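Local coordinates for protein histone-lysine N-methyltransferase, H3 lysine-9 specific SUVH6 (Arabidopsis thaliana, PDB 6A5K) that uses S-adenosylmethionine to methylate histone H3 at the K9 position and probably also recognises methylated non-CG DNA, at residues I256-E261 and R363-R368; E261-K266 and I357-S362; I351-E356 and S377-Y382. The protein carries 1 engineered substitution. One frame throughout, in Å; residues are numbered along the deposited sequence.

Contacts 1 and 2 are adjacent, their centres about 6 Å apart, and share Glu261; both involve the sheet in which strand 355-359 lies between 257-259 and 365-369. Contact 1 is buried and joins the two outer strands of that trio through an indole ring beside S-adenosylmethionine. Contact 2, at the surface, ties the loop after strand 257-259 to the end of strand 355-359 by charge. Contact 3, partly buried and about 15 Å from contact 1 between centres, is largely aliphatic: it sets the approach to strand 355-359 against strand 378-381 of another sheet. A salt bridge from Arg368 to Glu356 connects the segments of contacts 1 and 3.

Contact 1 (I256-E261 and R363-R368); sequences ISAVNE and RGWGVR. With SAM (S-adenosylmethionine), chain F.
The indole of Trp365 brings the outer end of its six-membered ring against Ala258, Val259 and Asn260, where CZ3 lies 4.1 Å from Ala258 CB and CH2 lies 3.9 Å from Asn260 CB. The carbonyl of Val259 enters the same neighbourhood, its O being 3.6 Å from Trp365 CZ3. All three approach the ring obliquely. Trp365 chi1 (-64°) sets CG beside the backbone N, and the ring then reaches across to the other strand. The Asn260 amide plane is turned 82° from the indole, and its polar end belongs to the following loop, where ND2 bonds to Asp263.

The strand axes stay 9.1 Å apart at an angle of 121°, because strand 355-359 lies between them in the sheet. Gly364-Trp365-Gly366 matches the GxG cofactor motif of SET domains: Trp365 N donates to SAM OXT at 2.8 Å, while the SAM amino N donates to Trp365 O. OXT also sits at the edge of the indole, in its plane.

At the other end of the contact, Val259 CG1 lies at the edge of the Arg368 guanidinium, near its plane, 3.6 Å from NH2. Arg368 NE is salt-bridged to Glu356, and the Arg368 side chain makes a cation-pi contact with Phe358. Glu261 OE1 is 4.1 Å from Arg368 NH2, beyond salt-bridge range, and the water placed between them is doubtfully close to the carboxylate.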
loop_
_atom_site.group_PDB
_atom_site.type_symbol
_atom_site.label_atom_id
_atom_site.label_comp_id
_atom_site.label_asym_id
_atom_site.label_seq_id
_atom_site.Cartn_x
_atom_site.Cartn_y
_atom_site.Cartn_z
ATOM N N ILE A 256 9.860 0.114 -17.729
ATOM C CA ILE A 256 10.290 -0.148 -16.364
ATOM C C ILE A 256 11.789 0.100 -16.274
ATOM O O ILE A 256 12.589 -0.676 -16.786
ATOM C CB ILE A 256 9.941 -1.586 -15.926
ATOM C CG1 ILE A 256 8.418 -1.766 -15.906
ATOM C CG2 ILE A 256 10.529 -1.890 -14.547
ATOM C CD1 ILE A 256 7.953 -3.193 -15.595
ATOM N N SER A 257 12.164 1.202 -15.638
ATOM C CA SER A 257 13.559 1.619 -15.616
ATOM C C SER A 257 14.346 0.929 -14.509
ATOM O O SER A 257 13.775 0.268 -13.632
ATOM C CB SER A 257 13.658 3.136 -15.453
ATOM O OG SER A 257 13.014 3.552 -14.261
ATOM N N ALA A 258 15.663 1.090 -14.559
ATOM C CA ALA A 258 16.549 0.545 -13.540
ATOM C C ALA A 258 17.463 1.638 -12.992
ATOM O O ALA A 258 18.116 2.369 -13.750
ATOM C CB ALA A 258 17.366 -0.595 -14.102
ATOM N N VAL A 259 17.511 1.734 -11.669
ATOM C CA VAL A 259 18.308 2.749 -10.997
ATOM C C VAL A 259 19.304 2.092 -10.043
ATOM O O VAL A 259 18.951 1.205 -9.269
ATOM C CB VAL A 259 17.411 3.741 -10.219
ATOM C CG1 VAL A 259 18.253 4.715 -9.399
ATOM C CG2 VAL A 259 16.493 4.490 -11.174
ATOM N N ASN A 260 20.559 2.515 -10.114
ATOM C CA ASN A 260 21.573 2.007 -9.200
ATOM C C ASN A 260 22.415 3.161 -8.667
ATOM O O ASN A 260 23.208 3.751 -9.394
ATOM C CB ASN A 260 22.459 0.968 -9.895
ATOM C CG ASN A 260 23.425 0.275 -8.943
ATOM O OD1 ASN A 260 23.669 0.741 -7.828
ATOM N ND2 ASN A 260 23.983 -0.847 -9.386
ATOM N N GLU A 261 22.227 3.485 -7.396
ATOM C CA GLU A 261 22.990 4.553 -6.765
ATOM C C GLU A 261 23.945 3.974 -5.731
ATOM O O GLU A 261 24.517 4.701 -4.921
ATOM C CB GLU A 261 22.048 5.572 -6.121
ATOM C CG GLU A 261 20.934 6.036 -7.045
ATOM C CD GLU A 261 20.018 7.050 -6.394
ATOM O OE1 GLU A 261 18.813 6.755 -6.243
ATOM O OE2 GLU A 261 20.504 8.145 -6.035
ATOM N N ARG A 363 20.502 -6.770 -0.635
ATOM C CA ARG A 363 19.592 -7.760 -1.213
ATOM C C ARG A 363 19.528 -7.695 -2.735
ATOM O O ARG A 363 18.526 -8.086 -3.330
ATOM C CB ARG A 363 18.182 -7.591 -0.623
ATOM C CG ARG A 363 18.094 -7.947 0.850
ATOM C CD ARG A 363 16.733 -7.575 1.469
ATOM N NE ARG A 363 16.313 -6.226 1.087
ATOM C CZ ARG A 363 16.878 -5.106 1.524
ATOM N NH1 ARG A 363 17.887 -5.159 2.376
ATOM N NH2 ARG A 363 16.435 -3.929 1.096
ATOM N N GLY A 364 20.605 -7.220 -3.358
ATOM C CA GLY A 364 20.654 -7.092 -4.804
ATOM C C GLY A 364 19.617 -6.126 -5.351
ATOM O O GLY A 364 19.382 -5.058 -4.786
ATOM N N TRP A 365 18.996 -6.498 -6.464
ATOM C CA TRP A 365 17.974 -5.661 -7.075
ATOM C C TRP A 365 16.611 -5.909 -6.434
ATOM O O TRP A 365 16.283 -7.042 -6.079
ATOM C CB TRP A 365 17.907 -5.916 -8.583
ATOM C CG TRP A 365 19.169 -5.524 -9.298
ATOM C CD1 TRP A 365 20.287 -6.285 -9.463
ATOM C CD2 TRP A 365 19.440 -4.264 -9.925
ATOM N NE1 TRP A 365 21.241 -5.576 -10.162
ATOM C CE2 TRP A 365 20.744 -4.336 -10.456
ATOM C CE3 TRP A 365 18.705 -3.087 -10.087
ATOM C CZ2 TRP A 365 21.327 -3.272 -11.144
ATOM C CZ3 TRP A 365 19.288 -2.031 -10.772
ATOM C CH2 TRP A 365 20.587 -2.131 -11.291
ATOM N N GLY A 366 15.835 -4.839 -6.284
ATOM C CA GLY A 366 14.466 -4.913 -5.801
ATOM C C GLY A 366 13.532 -4.068 -6.653
ATOM O O GLY A 366 13.946 -3.509 -7.674
ATOM N N VAL A 367 12.275 -3.957 -6.222
ATOM C CA VAL A 367 11.245 -3.255 -6.989
ATOM C C VAL A 367 10.618 -2.137 -6.169
ATOM O O VAL A 367 10.324 -2.326 -4.993
ATOM C CB VAL A 367 10.118 -4.223 -7.454
ATOM C CG1 VAL A 367 9.028 -3.461 -8.203
ATOM C CG2 VAL A 367 10.680 -5.344 -8.327
ATOM N N ARG A 368 10.433 -0.969 -6.780
ATOM C CA ARG A 368 9.660 0.093 -6.136
ATOM C C ARG A 368 8.789 0.813 -7.161
ATOM O O ARG A 368 8.908 0.580 -8.370
ATOM C CB ARG A 368 10.581 1.098 -5.421
ATOM C CG ARG A 368 11.515 1.864 -6.368
ATOM C CD ARG A 368 12.556 2.684 -5.592
ATOM N NE ARG A 368 13.543 3.293 -6.487
ATOM C CZ ARG A 368 14.733 3.725 -6.088
ATOM N NH1 ARG A 368 15.085 3.614 -4.811
ATOM N NH2 ARG A 368 15.574 4.264 -6.964
HETATM N N SAM F . 17.362 -9.466 -5.270
HETATM C CA SAM F . 17.111 -10.284 -6.470
HETATM C C SAM F . 17.970 -9.884 -7.671
HETATM O O SAM F . 17.772 -10.394 -8.784
HETATM O OXT SAM F . 18.867 -9.044 -7.560
HETATM C CB SAM F . 15.632 -10.232 -6.853
HETATM C CG SAM F . 14.800 -11.152 -5.971
HETATM S SD SAM F . 15.259 -12.859 -6.353
HETATM C CE SAM F . 13.636 -13.487 -6.763
HETATM C "C5'" SAM F . 15.447 -13.664 -4.755
HETATM C "C4'" SAM F . 16.848 -13.464 -4.213
HETATM O "O4'" SAM F . 16.988 -12.138 -3.720
HETATM C "C3'" SAM F . 17.124 -14.393 -3.047
HETATM O "O3'" SAM F . 17.661 -15.618 -3.488
HETATM C "C2'" SAM F . 18.129 -13.593 -2.261
HETATM O "O2'" SAM F . 19.386 -13.743 -2.881
HETATM C "C1'" SAM F . 17.687 -12.165 -2.493
HETATM N N9 SAM F . 16.778 -11.739 -1.407
HETATM C C8 SAM F . 15.454 -11.406 -1.510
HETATM N N7 SAM F . 14.989 -11.077 -0.276
HETATM C C5 SAM F . 16.000 -11.212 0.615
HETATM C C6 SAM F . 16.088 -11.013 1.989
HETATM N N6 SAM F . 15.029 -10.611 2.696
HETATM N N1 SAM F . 17.282 -11.256 2.630
HETATM C C2 SAM F . 18.389 -11.669 1.916
HETATM N N3 SAM F . 18.301 -11.856 0.549
HETATM C C4 SAM F . 17.132 -11.625 -0.090
HETATM O O HOH W 1 18.067 4.473 -5.780
#

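Contact 2 (E261-K266 and I357-S362); sequences EIDDEK and IFKTKS
Two carboxylates, those of Asp263 and Glu265, meet the ammonium of Lys359 in different ways. Asp263 receives NZ on the syn lone pair of OD2, on the side of its other oxygen, in a salt bridge of 2.8 Å between OD2 and NZ. Glu265 is instead met over a face: NZ stands 57° out of the carboxylate plane, 3.1 Å from Glu265 OE1. Lys359 CE lies above that same face, 3.5 Å from Glu265 CD and almost equally far from both oxygens. The second oxygen of Asp263, OD1, accepts the backbone N of Glu265 from 36° above its plane, closing an Asx turn, and takes a further bond from Asn260 ND2.

The lysine reaches this pair by bending: CG is anti to the backbone N, but the chain turns at chi2 (61°) and again at chi3 and chi4. Two hydrogen-bonded salt bridges thus grip NZ, which would be expected to stabilise its positive charge. Ile262 lays CG1 against Lys359 O, 3.3 Å away, and its side chain crosses that of Lys361 at about a right angle, CD1 being 4.0 Å from Lys361 CG. A water links the two backbones as well, accepting from Glu261 N and donating to Lys359 O at 2.7 Å from that oxygen.

The loop that leaves strand 257-259 is in this way folded back over the last residue of strand 355-359. Lys359 pairs through its backbone with Val259 in the neighbouring strand, and the side chains of Lys359 and Glu265 both touch Trp365 on strand 365-369.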
loop_
_atom_site.group_PDB
_atom_site.type_symbol
_atom_site.label_atom_id
_atom_site.label_comp_id
_atom_site.label_asym_id
_atom_site.label_seq_id
_atom_site.Cartn_x
_atom_site.Cartn_y
_atom_site.Cartn_z
ATOM N N GLU A 261 22.227 3.485 -7.396
ATOM C CA GLU A 261 22.990 4.553 -6.765
ATOM C C GLU A 261 23.945 3.974 -5.731
ATOM O O GLU A 261 24.517 4.701 -4.921
ATOM C CB GLU A 261 22.048 5.572 -6.121
ATOM C CG GLU A 261 20.934 6.036 -7.045
ATOM C CD GLU A 261 20.018 7.050 -6.394
ATOM O OE1 GLU A 261 18.813 6.755 -6.243
ATOM O OE2 GLU A 261 20.504 8.145 -6.035
ATOM N N ILE A 262 24.116 2.659 -5.777
ATOM C CA ILE A 262 24.917 1.943 -4.791
ATOM C C ILE A 262 26.282 1.554 -5.349
ATOM O O ILE A 262 27.313 1.774 -4.714
ATOM C CB ILE A 262 24.199 0.668 -4.306
ATOM C CG1 ILE A 262 22.825 1.011 -3.715
ATOM C CG2 ILE A 262 25.060 -0.077 -3.298
ATOM C CD1 ILE A 262 22.873 2.081 -2.639
ATOM N N ASP A 263 26.279 0.966 -6.540
ATOM C CA ASP A 263 27.508 0.503 -7.180
ATOM C C ASP A 263 27.440 0.692 -8.697
ATOM O O ASP A 263 26.638 1.485 -9.193
ATOM C CB ASP A 263 27.769 -0.964 -6.818
ATOM C CG ASP A 263 26.549 -1.845 -7.025
ATOM O OD1 ASP A 263 25.930 -1.767 -8.105
ATOM O OD2 ASP A 263 26.192 -2.599 -6.091
ATOM N N ASP A 264 28.275 -0.038 -9.427
ATOM C CA ASP A 264 28.365 0.133 -10.876
ATOM C C ASP A 264 27.650 -0.984 -11.637
ATOM O O ASP A 264 27.646 -1.003 -12.867
ATOM C CB ASP A 264 29.831 0.208 -11.306
ATOM C CG ASP A 264 30.573 1.356 -10.647
ATOM O OD1 ASP A 264 29.998 2.463 -10.559
ATOM O OD2 ASP A 264 31.729 1.151 -10.216
ATOM N N GLU A 265 27.038 -1.900 -10.891
ATOM C CA GLU A 265 26.310 -3.032 -11.461
ATOM C C GLU A 265 25.163 -2.609 -12.381
ATOM O O GLU A 265 24.449 -1.651 -12.100
ATOM C CB GLU A 265 25.757 -3.907 -10.338
ATOM C CG GLU A 265 26.293 -5.319 -10.279
ATOM C CD GLU A 265 25.786 -6.059 -9.053
ATOM O OE1 GLU A 265 26.304 -5.788 -7.947
ATOM O OE2 GLU A 265 24.861 -6.890 -9.190
ATOM N N LYS A 266 24.997 -3.328 -13.485
ATOM C CA LYS A 266 23.849 -3.139 -14.365
ATOM C C LYS A 266 22.884 -4.288 -14.108
ATOM O O LYS A 266 23.281 -5.287 -13.510
ATOM C CB LYS A 266 24.284 -3.081 -15.835
ATOM C CG LYS A 266 24.611 -1.673 -16.325
ATOM C CD LYS A 266 25.833 -1.110 -15.615
ATOM C CE LYS A 266 26.177 0.287 -16.097
ATOM N NZ LYS A 266 27.411 0.792 -15.437
ATOM N N ILE A 357 13.021 -1.052 -11.158
ATOM C CA ILE A 357 13.898 -1.839 -10.304
ATOM C C ILE A 357 15.085 -0.987 -9.879
ATOM O O ILE A 357 15.477 -0.035 -10.571
ATOM C CB ILE A 357 14.394 -3.143 -10.977
ATOM C CG1 ILE A 357 15.344 -2.854 -12.147
ATOM C CG2 ILE A 357 13.210 -4.003 -11.415
ATOM C CD1 ILE A 357 16.045 -4.102 -12.670
ATOM N N PHE A 358 15.643 -1.314 -8.720
ATOM C CA PHE A 358 16.709 -0.501 -8.167
ATOM C C PHE A 358 17.656 -1.350 -7.335
ATOM O O PHE A 358 17.284 -2.420 -6.856
ATOM C CB PHE A 358 16.134 0.639 -7.316
ATOM C CG PHE A 358 15.557 0.184 -6.003
ATOM C CD1 PHE A 358 14.301 -0.407 -5.947
ATOM C CD2 PHE A 358 16.273 0.344 -4.824
ATOM C CE1 PHE A 358 13.769 -0.831 -4.732
ATOM C CE2 PHE A 358 15.752 -0.076 -3.616
ATOM C CZ PHE A 358 14.497 -0.672 -3.571
ATOM N N LYS A 359 18.876 -0.865 -7.152
ATOM C CA LYS A 359 19.853 -1.621 -6.382
ATOM C C LYS A 359 19.788 -1.311 -4.886
ATOM O O LYS A 359 19.814 -0.147 -4.471
ATOM C CB LYS A 359 21.267 -1.350 -6.902
ATOM C CG LYS A 359 22.301 -2.349 -6.409
ATOM C CD LYS A 359 21.964 -3.752 -6.873
ATOM C CE LYS A 359 23.218 -4.556 -7.189
ATOM N NZ LYS A 359 24.221 -4.530 -6.087
ATOM N N THR A 360 19.700 -2.365 -4.083
ATOM C CA THR A 360 19.738 -2.241 -2.631
ATOM C C THR A 360 21.162 -2.499 -2.176
ATOM O O THR A 360 21.986 -2.954 -2.966
ATOM C CB THR A 360 18.802 -3.242 -1.930
ATOM O OG1 THR A 360 19.326 -4.564 -2.092
ATOM C CG2 THR A 360 17.395 -3.172 -2.499
ATOM N N LYS A 361 21.452 -2.234 -0.906
ATOM C CA LYS A 361 22.797 -2.479 -0.397
ATOM C C LYS A 361 23.066 -3.956 -0.081
ATOM O O LYS A 361 24.187 -4.432 -0.264
ATOM C CB LYS A 361 23.057 -1.632 0.854
ATOM C CG LYS A 361 22.916 -0.133 0.632
ATOM C CD LYS A 361 23.363 0.639 1.859
ATOM C CE LYS A 361 22.399 1.757 2.189
ATOM N NZ LYS A 361 20.993 1.264 2.243
ATOM N N SER A 362 22.057 -4.685 0.391
ATOM C CA SER A 362 22.315 -6.046 0.857
ATOM C C SER A 362 21.459 -7.143 0.210
ATOM O O SER A 362 21.685 -8.324 0.467
ATOM C CB SER A 362 22.158 -6.109 2.382
ATOM O OG SER A 362 20.817 -5.928 2.791
HETATM O O HOH W 2 20.105 2.105 -6.012
#

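Contact 3 (I351-E356 and S377-Y382); sequences IKLPLE and SFICEY
Ile351 and Cys380 bring the two backbones to their nearest approach, CA to CA 5.5 Å, with the loop before strand 355-359 passing strand 378-381 without direct backbone hydrogen bonds between them. Ile351 meets Ile379 and Cys380: its CG1 is 4.0 Å from Cys380 CB and also lies beside the Ile379 carbonyl, while its backbone N stands at the edge of the Phe378 ring, near CE2. Leu353, its CG anti to the carbonyl carbon (chi1 -62°), brings CD1 3.7 Å from Phe378 O and 3.9 Å from Ile379 CD1; the side chains of Leu353 and Ile379 meet at a slant. Leu355 returns to Ile379 and Cys380 in a looser approach, with CD1 4.3 Å from Ile379 CG2. On the strand itself, one face of the Phe378 ring carries the backbone N of Cys380, offset toward the rim.

One water bridges the backbones. It accepts from Lys352 N at 2.8 Å and donates to Ile379 O at 2.7 Å, with a longer bond of 3.3 Å to Phe378 O. Strand 378-381 is an edge strand of its four-stranded sheet and pairs with 477-482, where both Ile379 and Cys380 bond to Phe480; with Ile379 at phi -101° and psi -70°, this is consistent with a classic beta bulge, whose irregular backbone presents the Ile379 carbonyl to the water.

The contact is mostly aliphatic groups against one another and against backbone carbonyls. Van der Waals contact and one bridging water thus connect loop and strand, with no salt bridge found between them, so the join probably depends little on charge.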
loop_
_atom_site.group_PDB
_atom_site.type_symbol
_atom_site.label_atom_id
_atom_site.label_comp_id
_atom_site.label_asym_id
_atom_site.label_seq_id
_atom_site.Cartn_x
_atom_site.Cartn_y
_atom_site.Cartn_z
ATOM N N ILE A 351 -0.306 -4.281 -15.686
ATOM C CA ILE A 351 0.323 -3.258 -14.850
ATOM C C ILE A 351 -0.219 -1.860 -15.152
ATOM O O ILE A 351 -0.324 -1.468 -16.312
ATOM C CB ILE A 351 1.853 -3.267 -15.037
ATOM C CG1 ILE A 351 2.422 -4.633 -14.651
ATOM C CG2 ILE A 351 2.506 -2.164 -14.214
ATOM C CD1 ILE A 351 3.892 -4.796 -14.962
ATOM N N LYS A 352 -0.581 -1.119 -14.105
ATOM C CA LYS A 352 -1.047 0.258 -14.258
ATOM C C LYS A 352 -0.108 1.242 -13.553
ATOM O O LYS A 352 -0.089 2.433 -13.867
ATOM C CB LYS A 352 -2.468 0.416 -13.708
ATOM C CG LYS A 352 -3.542 -0.343 -14.473
ATOM C CD LYS A 352 -3.532 0.031 -15.942
ATOM C CE LYS A 352 -4.443 -0.884 -16.747
ATOM N NZ LYS A 352 -4.434 -0.530 -18.194
ATOM N N LEU A 353 0.665 0.740 -12.596
ATOM C CA LEU A 353 1.558 1.583 -11.800
ATOM C C LEU A 353 2.930 1.755 -12.447
ATOM O O LEU A 353 3.408 0.861 -13.144
ATOM C CB LEU A 353 1.725 0.986 -10.402
ATOM C CG LEU A 353 0.453 0.887 -9.568
ATOM C CD1 LEU A 353 0.686 -0.018 -8.345
ATOM C CD2 LEU A 353 0.028 2.277 -9.154
ATOM N N PRO A 354 3.575 2.911 -12.210
ATOM C CA PRO A 354 4.932 3.140 -12.720
ATOM C C PRO A 354 5.990 2.439 -11.863
ATOM O O PRO A 354 6.429 2.976 -10.846
ATOM C CB PRO A 354 5.078 4.663 -12.650
ATOM C CG PRO A 354 4.183 5.072 -11.531
ATOM C CD PRO A 354 3.028 4.096 -11.525
ATOM N N LEU A 355 6.389 1.241 -12.276
ATOM C CA LEU A 355 7.376 0.469 -11.528
ATOM C C LEU A 355 8.791 0.710 -12.036
ATOM O O LEU A 355 9.000 1.084 -13.196
ATOM C CB LEU A 355 7.058 -1.026 -11.598
ATOM C CG LEU A 355 5.655 -1.449 -11.165
ATOM C CD1 LEU A 355 5.492 -2.955 -11.290
ATOM C CD2 LEU A 355 5.369 -0.990 -9.737
ATOM N N GLU A 356 9.758 0.498 -11.151
ATOM C CA GLU A 356 11.164 0.481 -11.537
ATOM C C GLU A 356 11.922 -0.497 -10.646
ATOM O O GLU A 356 11.491 -0.779 -9.522
ATOM C CB GLU A 356 11.773 1.886 -11.454
ATOM C CG GLU A 356 12.194 2.327 -10.065
ATOM C CD GLU A 356 12.796 3.728 -10.055
ATOM O OE1 GLU A 356 12.812 4.386 -11.120
ATOM O OE2 GLU A 356 13.259 4.172 -8.982
ATOM N N SER A 377 -4.383 -2.183 -4.107
ATOM C CA SER A 377 -4.064 -2.055 -5.533
ATOM C C SER A 377 -3.341 -3.284 -6.075
ATOM O O SER A 377 -2.494 -3.863 -5.398
ATOM C CB SER A 377 -3.195 -0.821 -5.798
ATOM O OG SER A 377 -3.855 0.364 -5.419
ATOM N N PHE A 378 -3.678 -3.657 -7.307
ATOM C CA PHE A 378 -2.916 -4.645 -8.058
ATOM C C PHE A 378 -1.553 -4.073 -8.447
ATOM O O PHE A 378 -1.456 -2.928 -8.895
ATOM C CB PHE A 378 -3.692 -5.080 -9.308
ATOM C CG PHE A 378 -2.898 -5.936 -10.260
ATOM C CD1 PHE A 378 -2.426 -7.177 -9.870
ATOM C CD2 PHE A 378 -2.641 -5.503 -11.554
ATOM C CE1 PHE A 378 -1.705 -7.970 -10.748
ATOM C CE2 PHE A 378 -1.925 -6.289 -12.438
ATOM C CZ PHE A 378 -1.455 -7.528 -12.036
ATOM N N ILE A 379 -0.506 -4.872 -8.271
ATOM C CA ILE A 379 0.853 -4.449 -8.607
ATOM C C ILE A 379 1.277 -5.034 -9.949
ATOM O O ILE A 379 1.416 -4.327 -10.942
ATOM C CB ILE A 379 1.884 -4.894 -7.539
ATOM C CG1 ILE A 379 1.424 -4.511 -6.123
ATOM C CG2 ILE A 379 3.271 -4.329 -7.880
ATOM C CD1 ILE A 379 1.144 -3.016 -5.943
ATOM N N CYS A 380 1.478 -6.345 -9.959
ATOM C CA CYS A 380 1.918 -7.061 -11.150
ATOM C C CYS A 380 1.706 -8.547 -10.937
ATOM O O CYS A 380 1.387 -8.980 -9.834
ATOM C CB CYS A 380 3.398 -6.783 -11.454
ATOM S SG CYS A 380 4.529 -7.436 -10.196
ATOM N N GLU A 381 1.895 -9.316 -12.004
ATOM C CA GLU A 381 1.863 -10.775 -11.947
ATOM C C GLU A 381 3.268 -11.320 -11.735
ATOM O O GLU A 381 4.244 -10.658 -12.078
ATOM C CB GLU A 381 1.264 -11.344 -13.244
ATOM C CG GLU A 381 1.085 -12.860 -13.263
ATOM C CD GLU A 381 0.223 -13.340 -14.424
ATOM O OE1 GLU A 381 -0.185 -12.504 -15.255
ATOM O OE2 GLU A 381 -0.046 -14.556 -14.505
ATOM N N TYR A 382 3.378 -12.519 -11.165
ATOM C CA TYR A 382 4.639 -13.248 -11.235
ATOM C C TYR A 382 4.643 -14.053 -12.525
ATOM O O TYR A 382 4.007 -15.102 -12.613
ATOM C CB TYR A 382 4.843 -14.165 -10.023
ATOM C CG TYR A 382 6.280 -14.619 -9.880
ATOM C CD1 TYR A 382 6.761 -15.712 -10.595
ATOM C CD2 TYR A 382 7.156 -13.950 -9.038
ATOM C CE1 TYR A 382 8.082 -16.121 -10.477
ATOM C CE2 TYR A 382 8.475 -14.352 -8.914
ATOM C CZ TYR A 382 8.930 -15.439 -9.636
ATOM O OH TYR A 382 10.241 -15.837 -9.512
HETATM O O HOH W 3 0.131 -1.998 -11.577
#